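Local coordinates for phage tail sheath protein (Desulfitobacterium hafniense, PDB 3HXL) that probably forms, in many copies, the contractile sheath that surrounds the tail tube of a myovirus-type phage or a prophage derived from one, at residues R222-D225 and K229-Q232; G272-A277 and V346-D351. All coordinates share one frame; numbering follows the deposited sequence.

Overall arrangement
Both contacts lie in the part of the chain where the subtilisin-like domain meets the helix 344-364 of the C-terminal family region, and they illustrate how arginines can join segments at different sequence distances. Interaction 1 is local and partly buried: the end of helix 210-227 is tied to the loop entering strand 232-236 by direct hydrogen bonds and a salt bridge at its exposed margin. Interaction 2 is smaller, fully buried and long-range, linking helices 263-276 and 344-364 through one arginine and a water, with no direct hydrogen bond. The two touch, since Arg224 of interaction 1 forms a salt bridge with Asp351 of interaction 2.

Interaction 1: residues R222-D225 and K229-Q232; sequences RLRD and KKIQ
Arg224 and Lys230 cross at about a right angle where helix 210-227 gives way to the loop leading into strand 232-236, the helix-to-strand half of the beta-alpha-beta crossover joining the parallel strands 202-204 and 232-236. The Arg224 side chain bends at chi3 (61°), which brings NH1 to Ile231 O at 2.9 Å. The carbonyl oxygen lies close to the guanidinium plane, and the N-H points nearly straight at it (163°), although the donor stands above the carbonyl plane. Lys230 CD lies over one guanidinium face, 4.1 Å above its centre. NH1 also forms a salt bridge with Asp351 OD2 on helix 344-364, so two acceptors grip one nitrogen and probably limit rotation of the group.

Lys230 folds back over the helix end, its chain bent at chi2, and NZ donates to Arg224 O at 2.9 Å. This main-chain oxygen lies in a wider pi-type turn. Leu223 and Lys229 run side by side in the same direction, with Leu223 CD2 3.7 Å from Lys229 CD; the extended lysine carries its ammonium on to the carbonyls of Glu196 and Phe198. Leu223 CD2 also packs against Ile231 CG1, while Lys229 N donates to Leu223 O at 2.8 Å. At the exposed margin, Asp225, whose OD2 bonds to Tyr243, adds a salt bridge from OD1 to Lys230 NZ at 3.2 Å, weak as a hydrogen bond.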
# COMPACT_ATOMS: atom_id res chain seq x y z
N ARG A 222 13.17 -0.58 11.90
CA ARG A 222 13.70 -1.94 11.92
C ARG A 222 13.89 -2.48 10.51
O ARG A 222 14.96 -2.98 10.16
CB ARG A 222 12.78 -2.87 12.72
CG ARG A 222 13.31 -4.30 12.82
CD ARG A 222 12.58 -5.09 13.89
NE ARG A 222 11.14 -5.17 13.65
CZ ARG A 222 10.57 -5.93 12.72
NH1 ARG A 222 9.25 -5.92 12.58
NH2 ARG A 222 11.31 -6.70 11.93
N LEU A 223 12.85 -2.39 9.68
CA LEU A 223 13.00 -2.89 8.32
C LEU A 223 14.09 -2.12 7.57
O LEU A 223 14.99 -2.73 7.00
CB LEU A 223 11.67 -2.80 7.55
CG LEU A 223 10.79 -4.06 7.57
CD1 LEU A 223 10.29 -4.34 8.99
CD2 LEU A 223 9.61 -3.85 6.63
N ARG A 224 14.01 -0.80 7.59
CA ARG A 224 14.98 0.03 6.87
C ARG A 224 16.44 -0.09 7.30
O ARG A 224 17.33 -0.29 6.47
CB ARG A 224 14.60 1.51 6.95
CG ARG A 224 13.32 1.89 6.26
CD ARG A 224 13.07 3.39 6.40
NE ARG A 224 14.14 4.16 5.78
CZ ARG A 224 14.21 4.45 4.49
NH1 ARG A 224 13.25 4.05 3.67
NH2 ARG A 224 15.25 5.13 4.00
N ASP A 225 16.69 0.03 8.59
CA ASP A 225 18.07 0.02 9.05
C ASP A 225 18.60 -1.25 9.70
O ASP A 225 19.81 -1.36 9.91
CB ASP A 225 18.28 1.24 9.93
CG ASP A 225 17.91 2.53 9.21
OD1 ASP A 225 18.17 2.61 7.98
OD2 ASP A 225 17.37 3.45 9.85
N LYS A 229 15.55 -3.46 4.35
CA LYS A 229 14.34 -3.46 3.53
C LYS A 229 13.81 -2.04 3.56
O LYS A 229 13.06 -1.65 4.46
CB LYS A 229 13.30 -4.43 4.11
CG LYS A 229 12.16 -4.71 3.16
CD LYS A 229 11.13 -5.63 3.79
CE LYS A 229 10.03 -5.95 2.78
NZ LYS A 229 8.84 -6.54 3.45
N LYS A 230 14.20 -1.25 2.57
CA LYS A 230 13.82 0.15 2.49
C LYS A 230 12.37 0.39 2.08
O LYS A 230 11.97 0.14 0.94
CB LYS A 230 14.78 0.89 1.57
CG LYS A 230 16.26 0.70 1.93
CD LYS A 230 16.62 1.30 3.29
CE LYS A 230 18.09 1.06 3.64
NZ LYS A 230 18.53 1.77 4.88
N ILE A 231 11.59 0.89 3.04
CA ILE A 231 10.18 1.20 2.85
C ILE A 231 9.86 2.45 3.68
O ILE A 231 10.70 2.92 4.43
CB ILE A 231 9.28 0.03 3.35
CG1 ILE A 231 9.58 -0.27 4.82
CG2 ILE A 231 9.53 -1.23 2.52
CD1 ILE A 231 8.68 0.47 5.79
N GLN A 232 8.65 2.97 3.53
CA GLN A 232 8.22 4.12 4.32
C GLN A 232 6.81 3.92 4.82
O GLN A 232 6.01 3.19 4.22
CB GLN A 232 8.27 5.43 3.51
CG GLN A 232 9.67 6.03 3.30
CD GLN A 232 9.61 7.38 2.57
OE1 GLN A 232 9.13 7.47 1.44
NE2 GLN A 232 10.10 8.43 3.22

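Interaction 2: residues G272-A277 and V346-D351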
# COMPACT_ATOMS: atom_id res chain seq x y z
N GLY A 272 0.03 6.20 -1.48
CA GLY A 272 -0.08 5.73 -2.85
C GLY A 272 0.77 6.57 -3.78
O GLY A 272 1.44 6.04 -4.68
N ALA A 273 0.75 7.88 -3.57
CA ALA A 273 1.53 8.81 -4.40
C ALA A 273 3.03 8.63 -4.21
O ALA A 273 3.81 8.75 -5.16
CB ALA A 273 1.13 10.25 -4.07
N THR A 274 3.43 8.37 -2.97
CA THR A 274 4.83 8.16 -2.64
C THR A 274 5.31 6.87 -3.29
O THR A 274 6.38 6.82 -3.89
CB THR A 274 5.00 8.08 -1.10
OG1 THR A 274 4.66 9.34 -0.52
CG2 THR A 274 6.43 7.72 -0.73
N ALA A 275 4.50 5.82 -3.16
CA ALA A 275 4.83 4.53 -3.73
C ALA A 275 4.89 4.61 -5.27
O ALA A 275 5.77 4.04 -5.90
CB ALA A 275 3.80 3.50 -3.30
N GLY A 276 3.93 5.33 -5.85
CA GLY A 276 3.87 5.48 -7.29
C GLY A 276 4.90 6.43 -7.89
O GLY A 276 5.20 6.36 -9.08
N ALA A 277 5.44 7.32 -7.06
CA ALA A 277 6.44 8.28 -7.52
C ALA A 277 7.72 7.56 -7.95
O ALA A 277 8.16 6.62 -7.29
CB ALA A 277 6.75 9.29 -6.41
N VAL A 346 14.82 12.09 -2.52
CA VAL A 346 16.18 11.65 -2.19
C VAL A 346 16.07 10.24 -1.61
O VAL A 346 16.84 9.34 -1.97
CB VAL A 346 16.85 12.59 -1.16
CG1 VAL A 346 18.15 11.97 -0.63
CG2 VAL A 346 17.16 13.92 -1.84
N ILE A 347 15.09 10.03 -0.74
CA ILE A 347 14.89 8.72 -0.15
C ILE A 347 14.57 7.68 -1.23
O ILE A 347 15.05 6.54 -1.16
CB ILE A 347 13.75 8.75 0.90
CG1 ILE A 347 14.15 9.65 2.07
CG2 ILE A 347 13.47 7.34 1.42
CD1 ILE A 347 15.49 9.31 2.71
N ARG A 348 13.77 8.05 -2.23
CA ARG A 348 13.45 7.11 -3.30
C ARG A 348 14.69 6.69 -4.08
O ARG A 348 14.86 5.51 -4.40
CB ARG A 348 12.42 7.70 -4.28
CG ARG A 348 10.98 7.71 -3.76
CD ARG A 348 9.97 8.14 -4.86
NE ARG A 348 9.81 9.58 -5.01
CZ ARG A 348 9.16 10.36 -4.15
NH1 ARG A 348 8.61 9.84 -3.06
NH2 ARG A 348 9.03 11.66 -4.39
N VAL A 349 15.57 7.63 -4.39
CA VAL A 349 16.77 7.26 -5.14
C VAL A 349 17.71 6.39 -4.30
O VAL A 349 18.26 5.41 -4.80
CB VAL A 349 17.52 8.49 -5.69
CG1 VAL A 349 17.84 9.46 -4.58
CG2 VAL A 349 18.79 8.03 -6.40
N LEU A 350 17.86 6.73 -3.02
CA LEU A 350 18.73 5.97 -2.14
C LEU A 350 18.14 4.59 -1.83
O LEU A 350 18.87 3.59 -1.79
CB LEU A 350 19.00 6.74 -0.85
CG LEU A 350 19.75 8.07 -1.02
CD1 LEU A 350 20.11 8.61 0.35
CD2 LEU A 350 21.02 7.86 -1.85
N ASP A 351 16.83 4.53 -1.60
CA ASP A 351 16.19 3.24 -1.33
C ASP A 351 16.30 2.39 -2.60
O ASP A 351 16.44 1.16 -2.54
CB ASP A 351 14.71 3.41 -0.94
CG ASP A 351 14.54 4.01 0.45
OD1 ASP A 351 15.55 4.26 1.14
OD2 ASP A 351 13.37 4.24 0.86
O HOH W 1 6.79 11.19 -1.52
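Arg348 reaches from helix 344-364 to the end of helix 263-276 and meets Ala277 and Thr274 there, an example of two helices joined by one long side chain while their backbones stay apart. The nearest CA atoms, those of Ala277 and Arg348, are 8.3 Å from each other. Along 346-351, Val346 comes first and rests on Ile431 of strand 431-438. The side chain of Ile347 turns to Gln232 of strand 232-236, placing this face of the helix beside the neighbouring sheet.

Arg348 follows and carries the whole contact. Its aliphatic part is extended at chi2 (-172°) and then bends at chi3 (-84°), laying the guanidinium against the methyl of Ala277, the first residue to leave helical geometry after helix 263-276. CB of Ala277 sits over the centre of one face, 3.4 Å above the plane, while Arg348 CD lies 3.4 Å from Ala277 O, an oxygen that accepts a hydrogen bond from Arg33 NE. The methyl of Thr274 comes near the guanidinium plane instead, its CG2 3.8 Å from Arg348 NH1. In that same plane a water accepts from Arg348 NH1 at 2.7 Å and donates to Thr274 OG1 at 3.0 Å, bridging the two segments. Thr274 OG1 also bonds to Val270 O, within its own helix. The other terminal nitrogen, NH2, binds Glu281 O and forms a salt bridge with Asp326 OD2, so the buried charge is probably well compensated.

One turn later, Asp351 packs its CG on Lys230 CB. The whole is thus a buried contact between the C-terminal end of helix 263-276 and helix 344-364, made by one arginine with a methyl over its guanidinium face and a bridging water, joining the subtilisin-like domain to the C-terminal region of a tail sheath protein.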